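Local coordinates for penicillin-binding protein 2 (Pbp2) (PDB 5LP5) that probably acts as a penicillin-sensitive peptidoglycan transpeptidase in cell-wall synthesis and forms a complex with the cell-shape protein MreC, at residues A[261-266]-A[458-463]; A[56-61]-A[234-239]; A[71-76]-A[123-128]; A[63-68]-A[149-154]; A[362-367]-A[492-497]. One frame throughout, in Å; residues are numbered along the deposited sequence.

In the fold
The five contacts run along an elongated chain, from the MreC-binding sheet at contact 3 to the transpeptidase domain at contact 5; the centres of contacts 3 and 5 lie about 64 Å apart. Contacts 3 and 4 share strand 63-76, their centres about 18 Å apart. Contact 4 joins contact 2 through backbone bonds of Ile56 to Leu64 and Ala65. Contacts 2 and 1, about 11 Å between centres, connect the N-terminal part to the transpeptidase domain through the Arg59-Glu263 salt bridge and the Ser234-Phe461 backbone pairing. Contact 5 lies about 30 Å from contact 1, centre to centre; its Ser366 hydrogen-bonds Ser311 of a probable SxxK motif, consistent with a place beside the active site.

Contact 1 of 5, residues A[261-266]-A[458-463]; sequences NGELLV and TPHFAI
The Phe461 ring has Leu264 CD1 over one face, 3.6 Å from the centroid and 20° off the normal, a CH-pi contact. CD1 is displaced toward the rim, 3.4 Å from Phe461 CZ. Over one face of the His460 imidazole lies Glu263 CA, while Asn261 O, Thr458 O and Ala462 O sit at its edge in the ring plane. One of these edge contacts is a bond: ND1 of His460 donates to Thr458 O at 2.9 Å, nearly straight at 172°. It fixes the ring's rotation, and chi1 of 59° places CG in the crowded position between backbone N and carbonyl carbon. The backbones meet in a single bridge, Glu263 with His460: His460 N donates to Gly262 O (2.8 Å), and Leu264 N to His460 O (3.0 Å), the latter nearly along the C=O axis. An Asx turn, Glu263 N to Asn261 OD1 at 2.9 Å, precedes the bridge, and a water links Asn261 O to Thr458 N. Glu263 OE1 forms a salt bridge with Arg59. The pairing sits at the start of strand 264-270, outermost in its sheet within this chain, Leu264 packing on Met257 of strand 252-258 and Leu445 of helix 441-453.

Contact 2 of 5, residues A[56-61]-A[234-239]; sequences ITDRND and SLDKRL
Asp236 OD1 is gripped three times: by Arg238 N at 2.9 Å, by Arg238 NE at 3.1 Å on the syn lone pair, and by a water that donates to it. Asp236 is at the N-cap position of helix 237-246, and the first bond is its capping bond; the second belongs to a salt bridge whose other arm, Arg238 NH2 to Asp236 OD2, is weak as a hydrogen bond. Asp236 OD2 also bonds Tyr587. The same water donates to Asp58 OD1, 4.3 Å from Asp236 OD1, and so mediates between two like-charged carboxylates. The nearby helix N-terminus and Arg238 would probably help both stay ionised.

Asp58, its CG anti to the backbone N (chi1 171°), reaches across with OD1 to accept from Lys237 N at 2.6 Å, nearly along the C-O axis. Its other oxygen, OD2, accepts from Asn60 N at 2.5 Å in an Asx turn, inside a type I turn closed by Asp61 N to Asp58 O. Arg59 N donates to Leu235 O, whose position is less certain. The extended Arg59 chain then brings NH1 to a lone pair of Ser234 O (3.1 Å), while NH2 pairs with Glu263. Strand 56-57, set between strands 63-76 and 231-232, thus meets the start of helix 237-246, whose Leu239 packs on strand 264-270 and helix 572-584.

Contact 3 of 5, residues A[71-76]-A[123-128]; sequences FGVFLP and GFIPYA
A G1 beta bulge, Phe124 and Ile125 both opposite Phe71, closes the antiparallel pairing of strands 63-76 and 118-125. Its tight part is the hydrogen-bonded pair Phe71-Ile125. Phe71 N meets a lone pair of Ile125 O at 2.9 Å; the return bond, Ile125 N to Phe71 O at 3.2 Å, comes from 42° above the carbonyl plane. On the face bearing both side chains, Phe71 CB lies 3.9 Å from Ile125 CB, and Ile125 CD1 reaches Val73 CG2 at 3.7 Å. By contrast, Phe124, with positive phi (48°), is exposed, its side chain leaving the backbone away from 71-76 and touching Lys150; Pro126 is likewise exposed. The N-to-C directions of the short segments stand at 132°; farther along, Val73 and Leu75 pair with Val121 and Ile119 of the same strand. MreC covers the aromatic end: its Phe169 packs on Phe71, and its Phe182 O bonds Tyr127 OH. The Phe71 and Tyr127 rings meet obliquely, with Phe71 CE2 above one Tyr127 face, 3.7 Å from Tyr127 CD1.

Contact 4 of 5, residues A[63-68]-A[149-154]; sequences FLATNE and DKRYYP
Arg151 leaves the backbone with CG anti to N (chi1 -162°) and bends at chi2 (68°), while Asn67 holds CG anti to its carbonyl carbon; together these put Arg151 NH1 3.0 Å from Asn67 OD1. The bond is straight at 168°, with OD1 in the guanidinium plane but the donor above the amide carbonyl plane. Glu192 pairs with Arg151 NE, Gly54 O takes NH1 as well, and Asn67 ND2 bonds Arg53 O. On the other face, the extended Glu68 chain carries OE2 over the centre of the Tyr152 ring, 3.7 Å from Tyr152 CG, while Thr66 CG2 meets the ring edge, 3.9 Å from Tyr152 CD2. Four backbone bonds set the register: Thr66 N to Tyr152 O (2.8 Å) and its return, Glu68 N to Lys150 O (2.9 Å) and its return. The non-hydrogen-bonded pair Asn67-Arg151 therefore sits between two hydrogen-bonded pairs, an antiparallel arrangement in the mixed sheet of the dimerisation domain, preceded by a classic bulge of Leu64 and Ala65 opposite Ile56.

Contact 5 of 5, residues A[362-367]-A[492-497]; sequences AIRESV and CNHKDG
Ala362 and Ile363 lie in the last turn of helix 359-364, and Ile363 packs on Leu484 and Val491 of helix 475-493. Arg364 then makes most of the contact. Its CG, anti to the backbone N (chi1 -177°), rests 3.7 Å from Gly497 CA, and a bend at chi3 (-49°) lays the guanidinium flat on the His494 ring, centres 3.8 Å apart and planes at 17°. Arg364 NH1 is displaced toward the rim, 3.5 Å from His494 CE1. The imidazole is itself held in rotation by Asp496 N, which donates to His494 ND1 at 3.2 Å in the ring plane; ND1 thus acts as acceptor, and a neutral ring is plausible. Along the guanidinium edge Arg364 NH1 forms a salt bridge with Asp496 OD2 (3.3 Å), while Arg364 NE pairs with Glu490. His494 to Gly497 is a type I turn following the helix that carries Cys492, disulfide-bonded to Cys512.

Glu365 joins the network through a long pair, OE2 to Arg364 NH1 at 3.9 Å; its carboxylate stands nearly perpendicular to that of Asp496, 3.9 Å between Glu365 OE2 and Asp496 OD2. Ser366, with positive phi, is the C-prime residue of a Schellman motif: its N bonds Ile363 O, and its OG bonds Ser311 of the probable SxxK motif. Val367 N completes the motif by bonding Ala362 O at 2.9 Å.

Contact 1 of 5, residues A[261-266]-A[458-463]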
# COMPACT_ATOMS: atom_id res chain seq x y z
N ASN A 261 9.94 21.32 -22.50
CA ASN A 261 10.19 21.29 -21.05
C ASN A 261 10.95 20.06 -20.51
O ASN A 261 11.39 20.07 -19.36
CB ASN A 261 8.87 21.41 -20.28
CG ASN A 261 7.92 20.26 -20.56
OD1 ASN A 261 8.33 19.15 -20.90
ND2 ASN A 261 6.64 20.52 -20.41
N GLY A 262 11.06 19.01 -21.32
CA GLY A 262 11.88 17.85 -20.95
C GLY A 262 11.15 16.68 -20.35
O GLY A 262 11.77 15.76 -19.82
N GLU A 263 9.82 16.69 -20.42
CA GLU A 263 9.03 15.61 -19.86
C GLU A 263 9.20 14.35 -20.72
O GLU A 263 9.11 14.41 -21.95
CB GLU A 263 7.55 16.01 -19.74
CG GLU A 263 7.25 16.93 -18.57
CD GLU A 263 5.77 17.27 -18.40
OE1 GLU A 263 4.97 16.99 -19.32
OE2 GLU A 263 5.42 17.80 -17.31
N LEU A 264 9.45 13.23 -20.06
CA LEU A 264 9.53 11.94 -20.73
C LEU A 264 8.15 11.25 -20.69
O LEU A 264 7.61 10.95 -19.63
CB LEU A 264 10.59 11.06 -20.08
CG LEU A 264 12.00 11.64 -20.20
CD1 LEU A 264 12.95 10.89 -19.30
CD2 LEU A 264 12.50 11.63 -21.64
N LEU A 265 7.58 11.04 -21.87
CA LEU A 265 6.32 10.35 -21.99
C LEU A 265 6.56 8.85 -22.14
O LEU A 265 5.74 8.06 -21.73
CB LEU A 265 5.54 10.91 -23.18
CG LEU A 265 5.22 12.41 -23.20
CD1 LEU A 265 4.51 12.84 -24.49
CD2 LEU A 265 4.38 12.82 -22.01
N VAL A 266 7.67 8.47 -22.76
CA VAL A 266 8.09 7.08 -22.82
C VAL A 266 9.56 6.96 -22.41
O VAL A 266 10.35 7.87 -22.62
CB VAL A 266 7.93 6.52 -24.24
CG1 VAL A 266 8.38 5.08 -24.31
CG2 VAL A 266 6.48 6.64 -24.68
N THR A 458 16.23 19.37 -20.33
CA THR A 458 16.64 18.37 -19.34
C THR A 458 15.53 17.32 -19.23
O THR A 458 14.46 17.64 -18.69
CB THR A 458 16.86 19.02 -17.96
OG1 THR A 458 17.94 19.94 -18.04
CG2 THR A 458 17.18 17.99 -16.93
N PRO A 459 15.77 16.07 -19.74
CA PRO A 459 14.74 15.03 -19.61
C PRO A 459 14.48 14.72 -18.17
O PRO A 459 15.41 14.75 -17.38
CB PRO A 459 15.36 13.82 -20.30
CG PRO A 459 16.44 14.37 -21.17
CD PRO A 459 16.97 15.56 -20.42
N HIS A 460 13.22 14.48 -17.82
CA HIS A 460 12.89 14.16 -16.44
C HIS A 460 11.59 13.42 -16.43
O HIS A 460 10.90 13.39 -17.43
CB HIS A 460 12.84 15.42 -15.54
CG HIS A 460 11.85 16.44 -15.99
ND1 HIS A 460 12.11 17.33 -17.01
CD2 HIS A 460 10.61 16.75 -15.53
CE1 HIS A 460 11.06 18.12 -17.18
NE2 HIS A 460 10.14 17.79 -16.28
N PHE A 461 11.29 12.77 -15.31
CA PHE A 461 10.09 11.96 -15.14
C PHE A 461 9.09 12.62 -14.18
O PHE A 461 7.88 12.50 -14.36
CB PHE A 461 10.44 10.58 -14.60
CG PHE A 461 11.15 9.71 -15.60
CD1 PHE A 461 10.44 9.01 -16.56
CD2 PHE A 461 12.53 9.59 -15.57
CE1 PHE A 461 11.08 8.20 -17.47
CE2 PHE A 461 13.18 8.78 -16.47
CZ PHE A 461 12.46 8.09 -17.42
N ALA A 462 9.58 13.30 -13.15
CA ALA A 462 8.71 13.91 -12.17
C ALA A 462 8.09 15.22 -12.69
O ALA A 462 8.79 16.22 -12.86
CB ALA A 462 9.49 14.16 -10.89
N ILE A 463 6.77 15.22 -12.90
CA ILE A 463 6.10 16.39 -13.47
C ILE A 463 6.36 17.63 -12.65
O ILE A 463 6.54 18.70 -13.21
CB ILE A 463 4.58 16.17 -13.65
CG1 ILE A 463 4.35 15.21 -14.82
CG2 ILE A 463 3.88 17.50 -13.93
CD1 ILE A 463 2.90 14.88 -15.10
O HOH W 1 14.11 20.87 -19.21

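Contact 2 of 5, residues A[56-61]-A[234-239]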
# COMPACT_ATOMS: atom_id res chain seq x y z
N ILE A 56 2.80 6.19 -6.75
CA ILE A 56 3.38 6.74 -7.97
C ILE A 56 2.35 6.72 -9.09
O ILE A 56 1.77 5.67 -9.42
CB ILE A 56 4.68 6.00 -8.40
CG1 ILE A 56 5.74 6.15 -7.32
CG2 ILE A 56 5.23 6.57 -9.70
CD1 ILE A 56 7.00 5.33 -7.55
N THR A 57 2.15 7.90 -9.68
CA THR A 57 1.12 8.07 -10.70
C THR A 57 1.67 8.55 -12.04
O THR A 57 2.50 9.46 -12.12
CB THR A 57 -0.02 9.02 -10.25
OG1 THR A 57 0.50 10.11 -9.46
CG2 THR A 57 -1.01 8.27 -9.43
N ASP A 58 1.21 7.86 -13.07
CA ASP A 58 1.13 8.31 -14.47
C ASP A 58 0.67 9.77 -14.69
O ASP A 58 0.04 10.42 -13.85
CB ASP A 58 0.14 7.31 -15.13
CG ASP A 58 -0.27 7.68 -16.51
OD1 ASP A 58 0.25 7.10 -17.47
OD2 ASP A 58 -1.18 8.52 -16.64
N ARG A 59 0.99 10.28 -15.87
CA ARG A 59 0.57 11.62 -16.30
C ARG A 59 -0.89 11.92 -16.04
O ARG A 59 -1.24 13.04 -15.70
CB ARG A 59 0.83 11.71 -17.80
CG ARG A 59 0.51 13.02 -18.44
CD ARG A 59 1.09 13.05 -19.84
NE ARG A 59 1.35 14.43 -20.18
CZ ARG A 59 2.38 15.14 -19.75
NH1 ARG A 59 3.32 14.59 -18.98
NH2 ARG A 59 2.49 16.40 -20.11
N ASN A 60 -1.73 10.91 -16.26
CA ASN A 60 -3.18 11.03 -16.20
C ASN A 60 -3.75 10.32 -14.98
O ASN A 60 -4.92 9.91 -14.99
CB ASN A 60 -3.80 10.41 -17.45
CG ASN A 60 -3.42 11.15 -18.71
OD1 ASN A 60 -3.41 12.38 -18.75
ND2 ASN A 60 -3.13 10.39 -19.77
N ASP A 61 -2.93 10.18 -13.94
CA ASP A 61 -3.41 9.65 -12.67
C ASP A 61 -3.73 8.14 -12.70
O ASP A 61 -4.48 7.65 -11.86
CB ASP A 61 -4.62 10.46 -12.16
CG ASP A 61 -4.31 11.94 -11.98
OD1 ASP A 61 -3.21 12.25 -11.47
OD2 ASP A 61 -5.17 12.80 -12.33
N SER A 234 5.50 11.97 -15.64
CA SER A 234 5.08 12.44 -16.95
C SER A 234 4.77 11.34 -17.94
O SER A 234 4.20 11.60 -18.99
CB SER A 234 6.13 13.37 -17.53
OG SER A 234 7.41 12.74 -17.51
N LEU A 235 5.14 10.10 -17.62
CA LEU A 235 4.81 8.99 -18.52
C LEU A 235 3.33 8.96 -18.89
O LEU A 235 2.49 9.36 -18.11
CB LEU A 235 5.17 7.66 -17.86
CG LEU A 235 6.62 7.35 -17.55
CD1 LEU A 235 6.66 5.99 -16.87
CD2 LEU A 235 7.46 7.34 -18.80
N ASP A 236 3.02 8.46 -20.08
CA ASP A 236 1.65 8.09 -20.42
C ASP A 236 1.59 6.59 -20.57
O ASP A 236 2.24 6.02 -21.41
CB ASP A 236 1.22 8.76 -21.72
CG ASP A 236 -0.26 8.49 -22.07
OD1 ASP A 236 -0.82 7.44 -21.65
OD2 ASP A 236 -0.87 9.31 -22.80
N LYS A 237 0.77 5.96 -19.75
CA LYS A 237 0.66 4.50 -19.69
C LYS A 237 0.31 3.86 -21.04
O LYS A 237 0.75 2.74 -21.33
CB LYS A 237 -0.38 4.12 -18.63
CG LYS A 237 -0.68 2.65 -18.52
CD LYS A 237 -1.86 2.42 -17.58
CE LYS A 237 -2.28 0.96 -17.65
NZ LYS A 237 -3.18 0.53 -16.55
N ARG A 238 -0.47 4.55 -21.85
CA ARG A 238 -0.84 4.01 -23.16
C ARG A 238 0.38 4.01 -24.08
O ARG A 238 0.69 3.00 -24.72
CB ARG A 238 -1.96 4.82 -23.78
CG ARG A 238 -3.28 4.70 -23.02
CD ARG A 238 -4.24 5.85 -23.33
NE ARG A 238 -3.68 7.12 -22.89
CZ ARG A 238 -4.20 8.32 -23.17
NH1 ARG A 238 -5.31 8.42 -23.89
NH2 ARG A 238 -3.60 9.42 -22.74
N LEU A 239 1.07 5.14 -24.13
CA LEU A 239 2.26 5.28 -24.95
C LEU A 239 3.35 4.28 -24.59
O LEU A 239 4.04 3.80 -25.49
CB LEU A 239 2.81 6.70 -24.84
CG LEU A 239 1.97 7.82 -25.44
CD1 LEU A 239 2.68 9.15 -25.23
CD2 LEU A 239 1.70 7.60 -26.92
O HOH W 2 -1.88 7.17 -19.13

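Contact 3 of 5, residues A[71-76]-A[123-128]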
# COMPACT_ATOMS: atom_id res chain seq x y z
N PHE A 71 -1.63 -9.04 5.79
CA PHE A 71 -1.56 -9.37 7.20
C PHE A 71 -0.25 -10.03 7.60
O PHE A 71 0.61 -10.30 6.77
CB PHE A 71 -2.76 -10.23 7.60
CG PHE A 71 -4.00 -9.43 7.83
CD1 PHE A 71 -4.21 -8.78 9.04
CD2 PHE A 71 -4.94 -9.29 6.83
CE1 PHE A 71 -5.35 -8.04 9.24
CE2 PHE A 71 -6.07 -8.55 7.04
CZ PHE A 71 -6.28 -7.92 8.24
N GLY A 72 -0.14 -10.32 8.90
CA GLY A 72 1.07 -10.81 9.50
C GLY A 72 0.69 -11.39 10.84
O GLY A 72 -0.04 -10.76 11.59
N VAL A 73 1.15 -12.60 11.14
CA VAL A 73 0.88 -13.19 12.45
C VAL A 73 2.10 -13.02 13.34
O VAL A 73 3.21 -13.40 12.97
CB VAL A 73 0.47 -14.67 12.33
CG1 VAL A 73 0.27 -15.29 13.70
CG2 VAL A 73 -0.80 -14.80 11.50
N PHE A 74 1.89 -12.45 14.52
CA PHE A 74 2.97 -12.08 15.42
C PHE A 74 2.87 -12.80 16.76
O PHE A 74 1.76 -13.02 17.28
CB PHE A 74 2.90 -10.58 15.71
CG PHE A 74 3.35 -9.71 14.58
CD1 PHE A 74 4.59 -9.09 14.63
CD2 PHE A 74 2.53 -9.49 13.48
CE1 PHE A 74 5.01 -8.26 13.61
CE2 PHE A 74 2.95 -8.66 12.45
CZ PHE A 74 4.18 -8.04 12.52
N LEU A 75 4.03 -13.14 17.33
CA LEU A 75 4.15 -13.63 18.70
C LEU A 75 4.99 -12.66 19.54
O LEU A 75 5.85 -11.96 18.99
CB LEU A 75 4.76 -15.03 18.72
CG LEU A 75 3.90 -16.15 18.11
CD1 LEU A 75 4.72 -17.43 17.96
CD2 LEU A 75 2.65 -16.43 18.93
N PRO A 76 4.75 -12.59 20.86
CA PRO A 76 5.54 -11.66 21.67
C PRO A 76 6.98 -12.16 21.89
O PRO A 76 7.21 -13.37 21.95
CB PRO A 76 4.74 -11.58 22.98
CG PRO A 76 4.03 -12.89 23.08
CD PRO A 76 3.80 -13.38 21.67
N GLY A 123 4.32 -13.77 7.54
CA GLY A 123 4.17 -12.45 6.93
C GLY A 123 3.55 -12.60 5.56
O GLY A 123 3.37 -13.72 5.06
N PHE A 124 3.19 -11.47 4.97
CA PHE A 124 2.56 -11.45 3.65
C PHE A 124 1.44 -12.45 3.57
O PHE A 124 1.60 -13.49 2.95
CB PHE A 124 3.57 -11.80 2.58
CG PHE A 124 4.43 -10.66 2.16
CD1 PHE A 124 4.68 -9.58 3.01
CD2 PHE A 124 5.02 -10.68 0.90
CE1 PHE A 124 5.49 -8.53 2.61
CE2 PHE A 124 5.83 -9.64 0.49
CZ PHE A 124 6.07 -8.57 1.35
N ILE A 125 0.33 -12.16 4.23
CA ILE A 125 -0.86 -12.98 4.15
C ILE A 125 -1.93 -12.18 3.39
O ILE A 125 -2.22 -11.05 3.78
CB ILE A 125 -1.42 -13.28 5.54
CG1 ILE A 125 -0.29 -13.69 6.46
CG2 ILE A 125 -2.51 -14.33 5.42
CD1 ILE A 125 -0.73 -13.92 7.89
N PRO A 126 -2.49 -12.74 2.32
CA PRO A 126 -3.50 -11.98 1.60
C PRO A 126 -4.76 -11.78 2.42
O PRO A 126 -5.09 -12.59 3.30
CB PRO A 126 -3.79 -12.84 0.37
CG PRO A 126 -2.56 -13.65 0.18
CD PRO A 126 -2.06 -13.93 1.56
N TYR A 127 -5.44 -10.67 2.16
CA TYR A 127 -6.61 -10.29 2.93
C TYR A 127 -7.60 -11.45 2.87
O TYR A 127 -8.18 -11.82 3.88
CB TYR A 127 -7.21 -9.00 2.37
CG TYR A 127 -7.95 -8.15 3.37
CD1 TYR A 127 -7.37 -7.01 3.88
CD2 TYR A 127 -9.24 -8.46 3.77
CE1 TYR A 127 -8.05 -6.21 4.79
CE2 TYR A 127 -9.93 -7.68 4.67
CZ TYR A 127 -9.32 -6.56 5.19
OH TYR A 127 -9.99 -5.77 6.11
N ALA A 128 -7.76 -12.03 1.70
CA ALA A 128 -8.77 -13.05 1.48
C ALA A 128 -8.44 -14.32 2.23
O ALA A 128 -9.32 -15.03 2.68
CB ALA A 128 -8.95 -13.33 0.00

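Contact 4 of 5, residues A[63-68]-A[149-154]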
# COMPACT_ATOMS: atom_id res chain seq x y z
N PHE A 63 -2.43 4.37 -11.81
CA PHE A 63 -1.50 3.79 -10.85
C PHE A 63 -0.35 3.03 -11.51
O PHE A 63 -0.57 2.08 -12.28
CB PHE A 63 -2.23 2.82 -9.92
CG PHE A 63 -3.13 3.50 -8.95
CD1 PHE A 63 -4.47 3.60 -9.20
CD2 PHE A 63 -2.62 4.06 -7.79
CE1 PHE A 63 -5.30 4.24 -8.31
CE2 PHE A 63 -3.44 4.70 -6.89
CZ PHE A 63 -4.79 4.79 -7.15
N LEU A 64 0.86 3.43 -11.16
CA LEU A 64 2.06 2.70 -11.56
C LEU A 64 2.63 1.92 -10.39
O LEU A 64 3.08 0.77 -10.56
CB LEU A 64 3.11 3.68 -12.09
CG LEU A 64 2.70 4.42 -13.36
CD1 LEU A 64 3.62 5.59 -13.67
CD2 LEU A 64 2.63 3.45 -14.53
N ALA A 65 2.59 2.55 -9.21
CA ALA A 65 3.09 1.98 -7.96
C ALA A 65 2.18 2.33 -6.79
O ALA A 65 1.82 3.50 -6.59
CB ALA A 65 4.52 2.45 -7.66
N THR A 66 1.85 1.32 -6.01
CA THR A 66 0.94 1.48 -4.91
C THR A 66 1.21 0.48 -3.78
O THR A 66 2.18 -0.27 -3.82
CB THR A 66 -0.50 1.35 -5.42
OG1 THR A 66 -1.38 1.82 -4.40
CG2 THR A 66 -0.86 -0.07 -5.80
N ASN A 67 0.33 0.46 -2.78
CA ASN A 67 0.47 -0.44 -1.62
C ASN A 67 -0.76 -1.37 -1.45
O ASN A 67 -1.87 -0.97 -1.71
CB ASN A 67 0.65 0.40 -0.37
CG ASN A 67 1.88 1.28 -0.42
OD1 ASN A 67 2.91 0.90 -0.98
ND2 ASN A 67 1.79 2.46 0.19
N GLU A 68 -0.53 -2.61 -1.00
CA GLU A 68 -1.61 -3.58 -0.76
C GLU A 68 -1.66 -3.97 0.70
O GLU A 68 -0.65 -4.35 1.28
CB GLU A 68 -1.45 -4.85 -1.58
CG GLU A 68 -2.07 -4.75 -2.96
CD GLU A 68 -2.20 -6.09 -3.65
OE1 GLU A 68 -1.83 -7.13 -3.05
OE2 GLU A 68 -2.69 -6.11 -4.80
N ASP A 149 1.80 -3.29 5.14
CA ASP A 149 1.84 -2.87 3.75
C ASP A 149 2.84 -3.68 2.93
O ASP A 149 3.93 -3.98 3.38
CB ASP A 149 2.21 -1.38 3.65
CG ASP A 149 1.00 -0.49 3.62
OD1 ASP A 149 -0.09 -1.02 3.27
OD2 ASP A 149 1.13 0.73 3.92
N LYS A 150 2.45 -4.02 1.71
CA LYS A 150 3.33 -4.65 0.75
C LYS A 150 3.25 -3.83 -0.53
O LYS A 150 2.17 -3.54 -0.99
CB LYS A 150 2.88 -6.09 0.50
CG LYS A 150 2.97 -6.56 -0.93
CD LYS A 150 2.60 -8.03 -1.02
CE LYS A 150 1.68 -8.31 -2.19
NZ LYS A 150 1.64 -9.75 -2.46
N ARG A 151 4.38 -3.42 -1.09
CA ARG A 151 4.38 -2.61 -2.29
C ARG A 151 3.79 -3.44 -3.42
O ARG A 151 3.88 -4.68 -3.44
CB ARG A 151 5.80 -2.17 -2.64
CG ARG A 151 5.91 -0.98 -3.59
CD ARG A 151 5.41 0.32 -2.95
NE ARG A 151 5.88 1.53 -3.64
CZ ARG A 151 5.35 2.75 -3.49
NH1 ARG A 151 4.34 2.94 -2.65
NH2 ARG A 151 5.83 3.78 -4.17
N TYR A 152 3.17 -2.75 -4.37
CA TYR A 152 2.50 -3.40 -5.49
C TYR A 152 2.57 -2.57 -6.77
O TYR A 152 2.19 -1.40 -6.79
CB TYR A 152 1.04 -3.70 -5.14
CG TYR A 152 0.29 -4.43 -6.22
CD1 TYR A 152 0.60 -5.76 -6.55
CD2 TYR A 152 -0.72 -3.80 -6.92
CE1 TYR A 152 -0.09 -6.42 -7.56
CE2 TYR A 152 -1.42 -4.45 -7.91
CZ TYR A 152 -1.10 -5.76 -8.23
OH TYR A 152 -1.81 -6.37 -9.24
N TYR A 153 3.04 -3.20 -7.84
CA TYR A 153 3.18 -2.57 -9.15
C TYR A 153 2.14 -3.22 -10.06
O TYR A 153 2.33 -4.34 -10.54
CB TYR A 153 4.62 -2.73 -9.67
CG TYR A 153 5.65 -2.20 -8.68
CD1 TYR A 153 6.10 -0.90 -8.77
CD2 TYR A 153 6.11 -2.98 -7.62
CE1 TYR A 153 7.01 -0.39 -7.85
CE2 TYR A 153 7.02 -2.48 -6.69
CZ TYR A 153 7.47 -1.19 -6.82
OH TYR A 153 8.35 -0.67 -5.92
N PRO A 154 1.00 -2.53 -10.26
CA PRO A 154 -0.12 -3.09 -11.00
C PRO A 154 0.26 -3.56 -12.38
O PRO A 154 -0.19 -4.63 -12.80
CB PRO A 154 -1.11 -1.93 -11.11
CG PRO A 154 -0.46 -0.75 -10.52
CD PRO A 154 0.69 -1.20 -9.71

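Contact 5 of 5, residues A[362-367]-A[492-497]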
# COMPACT_ATOMS: atom_id res chain seq x y z
N ALA A 362 24.43 15.39 -47.65
CA ALA A 362 25.26 14.50 -46.82
C ALA A 362 24.49 13.99 -45.60
O ALA A 362 24.65 12.83 -45.17
CB ALA A 362 26.54 15.22 -46.39
N ILE A 363 23.67 14.87 -45.03
CA ILE A 363 22.74 14.51 -43.97
C ILE A 363 21.70 13.55 -44.53
O ILE A 363 21.50 12.44 -44.01
CB ILE A 363 22.01 15.74 -43.40
CG1 ILE A 363 22.99 16.68 -42.67
CG2 ILE A 363 20.90 15.28 -42.46
CD1 ILE A 363 22.35 17.91 -42.07
N ARG A 364 21.04 13.99 -45.60
CA ARG A 364 19.96 13.25 -46.23
C ARG A 364 20.35 11.78 -46.45
O ARG A 364 19.63 10.85 -46.03
CB ARG A 364 19.59 13.89 -47.58
CG ARG A 364 18.40 13.23 -48.29
CD ARG A 364 18.37 13.52 -49.77
NE ARG A 364 18.54 14.94 -50.03
CZ ARG A 364 18.84 15.46 -51.22
NH1 ARG A 364 18.99 14.68 -52.29
NH2 ARG A 364 18.98 16.77 -51.33
N GLU A 365 21.50 11.58 -47.09
CA GLU A 365 21.87 10.27 -47.58
C GLU A 365 22.86 9.56 -46.65
O GLU A 365 23.41 8.53 -47.03
CB GLU A 365 22.43 10.38 -49.00
CG GLU A 365 21.41 10.82 -50.04
CD GLU A 365 22.00 11.02 -51.43
OE1 GLU A 365 23.17 10.65 -51.66
OE2 GLU A 365 21.29 11.54 -52.30
N SER A 366 23.05 10.09 -45.44
CA SER A 366 23.96 9.50 -44.45
C SER A 366 25.31 9.27 -45.14
O SER A 366 25.86 8.17 -45.06
CB SER A 366 23.37 8.19 -43.88
OG SER A 366 24.08 7.70 -42.76
N VAL A 367 25.81 10.30 -45.83
CA VAL A 367 27.05 10.21 -46.60
C VAL A 367 28.27 10.39 -45.69
O VAL A 367 28.29 11.28 -44.83
CB VAL A 367 27.12 11.27 -47.71
CG1 VAL A 367 28.46 11.21 -48.44
CG2 VAL A 367 26.00 11.08 -48.70
N CYS A 492 13.65 11.76 -44.22
CA CYS A 492 12.37 11.10 -44.05
C CYS A 492 11.43 11.37 -45.22
O CYS A 492 10.53 10.57 -45.48
CB CYS A 492 11.71 11.62 -42.77
SG CYS A 492 12.00 10.71 -41.24
N ASN A 493 11.64 12.49 -45.92
CA ASN A 493 10.67 13.00 -46.90
C ASN A 493 11.14 13.09 -48.36
O ASN A 493 10.33 13.00 -49.27
CB ASN A 493 10.18 14.37 -46.45
CG ASN A 493 9.42 14.29 -45.15
OD1 ASN A 493 8.30 13.79 -45.11
ND2 ASN A 493 10.03 14.78 -44.07
N HIS A 494 12.44 13.32 -48.58
CA HIS A 494 13.02 13.30 -49.93
C HIS A 494 13.22 11.84 -50.37
O HIS A 494 13.53 10.99 -49.55
CB HIS A 494 14.35 14.06 -49.93
CG HIS A 494 14.85 14.44 -51.30
ND1 HIS A 494 15.38 13.53 -52.19
CD2 HIS A 494 14.92 15.65 -51.91
CE1 HIS A 494 15.73 14.15 -53.30
NE2 HIS A 494 15.47 15.44 -53.15
N LYS A 495 13.04 11.56 -51.65
CA LYS A 495 13.03 10.18 -52.14
C LYS A 495 14.40 9.51 -52.07
O LYS A 495 14.51 8.29 -51.94
CB LYS A 495 12.46 10.14 -53.56
CG LYS A 495 11.04 10.70 -53.62
CD LYS A 495 10.40 10.61 -54.99
CE LYS A 495 8.92 10.94 -54.94
NZ LYS A 495 8.35 11.16 -56.30
N ASP A 496 15.45 10.34 -52.11
CA ASP A 496 16.83 9.90 -51.93
C ASP A 496 17.17 9.57 -50.49
O ASP A 496 18.07 8.77 -50.22
CB ASP A 496 17.78 11.00 -52.40
CG ASP A 496 17.71 11.21 -53.88
OD1 ASP A 496 17.35 10.24 -54.58
OD2 ASP A 496 18.03 12.32 -54.35
N GLY A 497 16.44 10.20 -49.57
CA GLY A 497 16.64 10.02 -48.14
C GLY A 497 16.79 8.57 -47.74
O GLY A 497 16.09 7.69 -48.27